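Local coordinates for DUF5037 domain-containing protein (Ruminococcus gnavus, PDB 4GL6), which is of unknown function and belongs to the DUF5037 family, with an antiparallel and a mixed beta sheet in one chain, at residues G140-Y145 / A175-Y180; Y18-E23 / C44-D49. All coordinates share one frame; numbering follows the deposited sequence.

Contact 1 (G140-Y145 / A175-Y180); sequences GSAWVY and ALLYVY
The six-membered ring of W143 lies flat against the ring of Y178 in an offset stack, with centroids 3.6 Å apart and planes turned by only 6°. W143 CZ3 sits over the centre of the tyrosine ring, whereas Y178 CD1 lies over the indole nearer its rim. The two side chains leave the same side of the sheet and run side by side, CG of each anti to the carbonyl carbon (chi1 near -58°). In the plane of the Y178 ring, its edge meets A142 O; the edge of Y180 meets V144 O likewise. Y180 CE1 also approaches the indole edge, 4.1 Å from W143 CE3. Y145 CE1 comes over one face of the Y180 ring near CD1, the planes near parallel but slid apart. On the other side of the sheet, that of A142, V144 and L177, V144 CG2 packs on L177 CD1 at 4.1 Å; A142 and V144 reach helix 75-95 while L177 meets helix 156-171. Five backbone hydrogen bonds join the strands, from L176 N to G140 O through to Y180 N to V144 O, 2.8 Å and nearly straight at 175°. In-register parallel strands linked by helix 156-171 form a beta-alpha-beta unit, here at the centre of a mixed sheet.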
loop_
_atom_site.group_PDB
_atom_site.type_symbol
_atom_site.label_atom_id
_atom_site.label_comp_id
_atom_site.label_asym_id
_atom_site.label_seq_id
_atom_site.Cartn_x
_atom_site.Cartn_y
_atom_site.Cartn_z
ATOM N N GLY A 140 9.117 0.223 2.000
ATOM C CA GLY A 140 7.938 -0.367 1.389
ATOM C C GLY A 140 8.003 -0.333 -0.119
ATOM O O GLY A 140 9.050 -0.025 -0.711
ATOM N N SER A 141 6.864 -0.655 -0.719
ATOM C CA SER A 141 6.699 -0.652 -2.154
ATOM C C SER A 141 5.491 0.191 -2.498
ATOM O O SER A 141 4.573 0.314 -1.697
ATOM C CB SER A 141 6.513 -2.071 -2.643
ATOM O OG SER A 141 7.639 -2.828 -2.251
ATOM N N ALA A 142 5.528 0.828 -3.661
ATOM C CA ALA A 142 4.389 1.600 -4.169
ATOM C C ALA A 142 3.950 0.954 -5.464
ATOM O O ALA A 142 4.795 0.734 -6.338
ATOM C CB ALA A 142 4.775 3.028 -4.405
ATOM N N TRP A 143 2.658 0.617 -5.555
ATOM C CA TRP A 143 2.045 0.038 -6.755
ATOM C C TRP A 143 1.177 1.122 -7.318
ATOM O O TRP A 143 0.082 1.361 -6.816
ATOM C CB TRP A 143 1.256 -1.230 -6.417
ATOM C CG TRP A 143 2.121 -2.238 -5.715
ATOM C CD1 TRP A 143 2.341 -2.368 -4.348
ATOM C CD2 TRP A 143 2.951 -3.247 -6.329
ATOM N NE1 TRP A 143 3.218 -3.375 -4.091
ATOM C CE2 TRP A 143 3.617 -3.953 -5.237
ATOM C CE3 TRP A 143 3.192 -3.638 -7.623
ATOM C CZ2 TRP A 143 4.496 -5.010 -5.466
ATOM C CZ3 TRP A 143 4.067 -4.701 -7.851
ATOM C CH2 TRP A 143 4.713 -5.363 -6.794
ATOM N N VAL A 144 1.685 1.795 -8.351
ATOM C CA VAL A 144 0.996 2.881 -9.022
ATOM C C VAL A 144 0.368 2.364 -10.317
ATOM O O VAL A 144 1.046 1.754 -11.145
ATOM C CB VAL A 144 1.953 4.018 -9.350
ATOM C CG1 VAL A 144 1.198 5.143 -10.042
ATOM C CG2 VAL A 144 2.614 4.527 -8.067
ATOM N N TYR A 145 -0.924 2.638 -10.485
ATOM C CA TYR A 145 -1.714 2.253 -11.662
ATOM C C TYR A 145 -2.214 3.537 -12.338
ATOM O O TYR A 145 -2.997 4.258 -11.732
ATOM C CB TYR A 145 -2.875 1.348 -11.208
ATOM C CG TYR A 145 -2.378 0.065 -10.566
ATOM C CD1 TYR A 145 -1.968 -1.011 -11.355
ATOM C CD2 TYR A 145 -2.256 -0.049 -9.182
ATOM C CE1 TYR A 145 -1.475 -2.174 -10.785
ATOM C CE2 TYR A 145 -1.764 -1.211 -8.599
ATOM C CZ TYR A 145 -1.374 -2.273 -9.409
ATOM O OH TYR A 145 -0.891 -3.433 -8.858
ATOM N N ALA A 175 13.426 1.604 -1.010
ATOM C CA ALA A 175 12.015 1.474 -1.425
ATOM C C ALA A 175 11.890 1.095 -2.900
ATOM O O ALA A 175 12.781 1.416 -3.690
ATOM C CB ALA A 175 11.253 2.766 -1.147
ATOM N N LEU A 176 10.786 0.420 -3.249
ATOM C CA LEU A 176 10.506 -0.028 -4.622
ATOM C C LEU A 176 9.374 0.796 -5.241
ATOM O O LEU A 176 8.474 1.269 -4.533
ATOM C CB LEU A 176 10.116 -1.511 -4.665
ATOM C CG LEU A 176 11.257 -2.478 -4.325
ATOM C CD1 LEU A 176 11.545 -2.481 -2.830
ATOM C CD2 LEU A 176 10.975 -3.884 -4.808
ATOM N N LEU A 177 9.431 0.947 -6.566
ATOM C CA LEU A 177 8.403 1.647 -7.357
ATOM C C LEU A 177 7.956 0.755 -8.505
ATOM O O LEU A 177 8.800 0.217 -9.237
ATOM C CB LEU A 177 8.955 2.935 -7.954
ATOM C CG LEU A 177 8.003 3.801 -8.803
ATOM C CD1 LEU A 177 6.723 4.180 -8.069
ATOM C CD2 LEU A 177 8.718 5.060 -9.269
ATOM N N TYR A 178 6.636 0.615 -8.654
ATOM C CA TYR A 178 6.009 -0.110 -9.770
ATOM C C TYR A 178 4.992 0.864 -10.403
ATOM O O TYR A 178 4.166 1.440 -9.683
ATOM C CB TYR A 178 5.324 -1.383 -9.279
ATOM C CG TYR A 178 6.234 -2.371 -8.568
ATOM C CD1 TYR A 178 6.425 -2.323 -7.168
ATOM C CD2 TYR A 178 6.871 -3.378 -9.266
ATOM C CE1 TYR A 178 7.256 -3.238 -6.509
ATOM C CE2 TYR A 178 7.695 -4.299 -8.622
ATOM C CZ TYR A 178 7.885 -4.232 -7.248
ATOM O OH TYR A 178 8.701 -5.139 -6.616
ATOM N N VAL A 179 5.108 1.122 -11.702
ATOM C CA VAL A 179 4.193 2.032 -12.398
ATOM C C VAL A 179 3.646 1.298 -13.584
ATOM O O VAL A 179 4.395 0.974 -14.504
ATOM C CB VAL A 179 4.870 3.345 -12.855
ATOM C CG1 VAL A 179 3.838 4.262 -13.515
ATOM C CG2 VAL A 179 5.505 4.051 -11.659
ATOM N N TYR A 180 2.345 1.022 -13.536
ATOM C CA TYR A 180 1.605 0.348 -14.612
ATOM C C TYR A 180 0.909 1.410 -15.447
ATOM O O TYR A 180 0.202 2.252 -14.881
ATOM C CB TYR A 180 0.554 -0.600 -14.023
ATOM C CG TYR A 180 1.104 -1.851 -13.383
ATOM C CD1 TYR A 180 1.540 -1.851 -12.068
ATOM C CD2 TYR A 180 1.135 -3.069 -14.086
ATOM C CE1 TYR A 180 2.034 -3.015 -11.473
ATOM C CE2 TYR A 180 1.627 -4.234 -13.500
ATOM C CZ TYR A 180 2.079 -4.194 -12.188
ATOM O OH TYR A 180 2.539 -5.327 -11.587
#

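Contact 2 (Y18-E23 / C44-D49); sequences YGEEFE and CISKND
Backbone hydrogen bonds between E23 and I45 run both ways, E23 N to I45 O and I45 N to E23 O, each 2.9 Å long. A further bond, from K47 N to E21 O at 3.0 Å, is nearly straight and carries the pairing beyond the last strand residue, S46. Among the charged groups, K47 NZ meets E23 OE1 at 2.8 Å in a salt bridge, coming from above the carboxylate plane. The bend of the lysine at chi2 (-67°) and the extended E23 chain let the two side chains cross obliquely at the bridge. An alanine in place of E23 would probably leave the K47 ammonium without this carboxylate mate and free its chain to turn. The segments belong to the open ends of a beta hairpin, strands 22-28 and 40-46, where F22 and S46 form an antiparallel non-hydrogen-bonded pair, S46 also starting a type I turn that ends at D49. Of the polar side chains, N48 ND2 makes a weak hydrogen bond to E20 OE1 (3.1 Å, N-H...O angle 123°); E20 OE2 is hydrogen-bonded to Y75 OH. Carbon-to-carbon contacts put F22 CE2 3.8 Å from S46 CB and I45 CG1 3.9 Å from E23 CB.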
loop_
_atom_site.group_PDB
_atom_site.type_symbol
_atom_site.label_atom_id
_atom_site.label_comp_id
_atom_site.label_asym_id
_atom_site.label_seq_id
_atom_site.Cartn_x
_atom_site.Cartn_y
_atom_site.Cartn_z
ATOM N N TYR A 18 -9.386 4.857 17.793
ATOM C CA TYR A 18 -8.849 5.973 16.983
ATOM C C TYR A 18 -9.705 7.234 16.733
ATOM O O TYR A 18 -9.217 8.159 16.080
ATOM C CB TYR A 18 -8.343 5.384 15.643
ATOM C CG TYR A 18 -7.288 4.302 15.813
ATOM C CD1 TYR A 18 -6.078 4.588 16.447
ATOM C CD2 TYR A 18 -7.478 3.005 15.333
ATOM C CE1 TYR A 18 -5.097 3.619 16.615
ATOM C CE2 TYR A 18 -6.493 2.024 15.493
ATOM C CZ TYR A 18 -5.302 2.345 16.137
ATOM O OH TYR A 18 -4.300 1.431 16.317
ATOM N N GLY A 19 -10.954 7.289 17.208
ATOM C CA GLY A 19 -11.805 8.503 17.063
ATOM C C GLY A 19 -12.697 8.618 15.831
ATOM O O GLY A 19 -13.820 9.106 15.939
ATOM N N GLU A 20 -12.192 8.196 14.670
ATOM C CA GLU A 20 -12.945 8.190 13.405
ATOM C C GLU A 20 -13.813 6.953 13.340
ATOM O O GLU A 20 -13.658 6.047 14.155
ATOM C CB GLU A 20 -12.003 8.063 12.212
ATOM C CG GLU A 20 -10.969 9.138 12.072
ATOM C CD GLU A 20 -10.043 8.843 10.919
ATOM O OE1 GLU A 20 -10.520 8.514 9.807
ATOM O OE2 GLU A 20 -8.827 8.948 11.140
ATOM N N GLU A 21 -14.689 6.893 12.338
ATOM C CA GLU A 21 -15.498 5.693 12.096
ATOM C C GLU A 21 -14.904 4.936 10.900
ATOM O O GLU A 21 -14.297 5.535 9.994
ATOM C CB GLU A 21 -17.003 5.960 11.971
ATOM C CG GLU A 21 -17.443 7.061 11.025
ATOM C CD GLU A 21 -18.958 7.259 11.008
ATOM O OE1 GLU A 21 -19.702 6.430 11.567
ATOM O OE2 GLU A 21 -19.420 8.260 10.428
ATOM N N PHE A 22 -15.064 3.613 10.952
ATOM C CA PHE A 22 -14.495 2.678 9.995
ATOM C C PHE A 22 -15.546 1.694 9.512
ATOM O O PHE A 22 -16.612 1.569 10.111
ATOM C CB PHE A 22 -13.388 1.843 10.659
ATOM C CG PHE A 22 -12.213 2.639 11.160
ATOM C CD1 PHE A 22 -12.296 3.375 12.352
ATOM C CD2 PHE A 22 -10.989 2.609 10.477
ATOM C CE1 PHE A 22 -11.204 4.108 12.823
ATOM C CE2 PHE A 22 -9.894 3.330 10.945
ATOM C CZ PHE A 22 -10.000 4.087 12.119
ATOM N N GLU A 23 -15.208 0.998 8.429
ATOM C CA GLU A 23 -16.048 -0.033 7.832
ATOM C C GLU A 23 -15.139 -1.220 7.497
ATOM O O GLU A 23 -14.037 -1.031 6.990
ATOM C CB GLU A 23 -16.747 0.511 6.569
ATOM C CG GLU A 23 -17.757 -0.440 5.919
ATOM C CD GLU A 23 -18.478 0.139 4.698
ATOM O OE1 GLU A 23 -18.210 1.291 4.292
ATOM O OE2 GLU A 23 -19.330 -0.576 4.128
ATOM N N CYS A 44 -10.222 -3.415 5.880
ATOM C CA CYS A 44 -10.908 -2.276 6.497
ATOM C C CYS A 44 -10.649 -0.947 5.785
ATOM O O CYS A 44 -9.648 -0.804 5.100
ATOM C CB CYS A 44 -10.413 -2.141 7.958
ATOM S SG CYS A 44 -10.379 -3.655 8.977
ATOM N N ILE A 45 -11.562 0.013 5.953
ATOM C CA ILE A 45 -11.377 1.405 5.491
ATOM C C ILE A 45 -11.839 2.360 6.590
ATOM O O ILE A 45 -12.646 1.975 7.446
ATOM C CB ILE A 45 -12.152 1.735 4.188
ATOM C CG1 ILE A 45 -13.668 1.508 4.337
ATOM C CG2 ILE A 45 -11.626 0.888 3.037
ATOM C CD1 ILE A 45 -14.487 2.019 3.168
ATOM N N SER A 46 -11.289 3.572 6.592
ATOM C CA SER A 46 -11.787 4.643 7.455
ATOM C C SER A 46 -12.748 5.395 6.526
ATOM O O SER A 46 -12.461 5.524 5.326
ATOM C CB SER A 46 -10.668 5.553 7.987
ATOM O OG SER A 46 -10.156 6.439 7.007
ATOM N N LYS A 47 -13.886 5.863 7.052
ATOM C CA LYS A 47 -14.858 6.605 6.228
ATOM C C LYS A 47 -14.204 7.842 5.607
ATOM O O LYS A 47 -14.554 8.211 4.500
ATOM C CB LYS A 47 -16.120 6.991 7.024
ATOM C CG LYS A 47 -17.043 5.842 7.452
ATOM C CD LYS A 47 -17.738 5.125 6.299
ATOM C CE LYS A 47 -18.799 4.165 6.832
ATOM N NZ LYS A 47 -19.437 3.360 5.759
ATOM N N ASN A 48 -13.243 8.445 6.312
ATOM C CA ASN A 48 -12.488 9.599 5.799
ATOM C C ASN A 48 -11.493 9.310 4.691
ATOM O O ASN A 48 -11.073 10.244 4.039
ATOM C CB ASN A 48 -11.752 10.323 6.931
ATOM C CG ASN A 48 -12.695 10.893 7.956
ATOM O OD1 ASN A 48 -13.861 11.185 7.664
ATOM N ND2 ASN A 48 -12.197 11.054 9.176
ATOM N N ASP A 49 -11.097 8.050 4.493
ATOM C CA ASP A 49 -10.156 7.638 3.410
ATOM C C ASP A 49 -10.715 6.358 2.771
ATOM O O ASP A 49 -10.038 5.338 2.669
ATOM C CB ASP A 49 -8.758 7.434 4.021
ATOM C CG ASP A 49 -7.638 7.379 2.993
ATOM O OD1 ASP A 49 -7.861 7.553 1.762
ATOM O OD2 ASP A 49 -6.505 7.176 3.462
#

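Contact 2 comes first along the chain and closes before contact 1 opens. Their centres lie 24 Å apart and their nearest atoms about 13 Å, so the two do not touch. Each belongs to its own sheet: 18-23 with 44-49 joins an outermost strand of the antiparallel sheet to its neighbour, whereas 140-145 with 175-180 joins the two central strands of the mixed sheet. Helix 75-95 follows the first sheet in sequence and packs against contact 1, while its R78 forms a salt bridge with D49 in the turn of contact 2 and K82 only a long, weak ion pair. This one helix thus touches both contacts, which belong to the same DUF5037 domain.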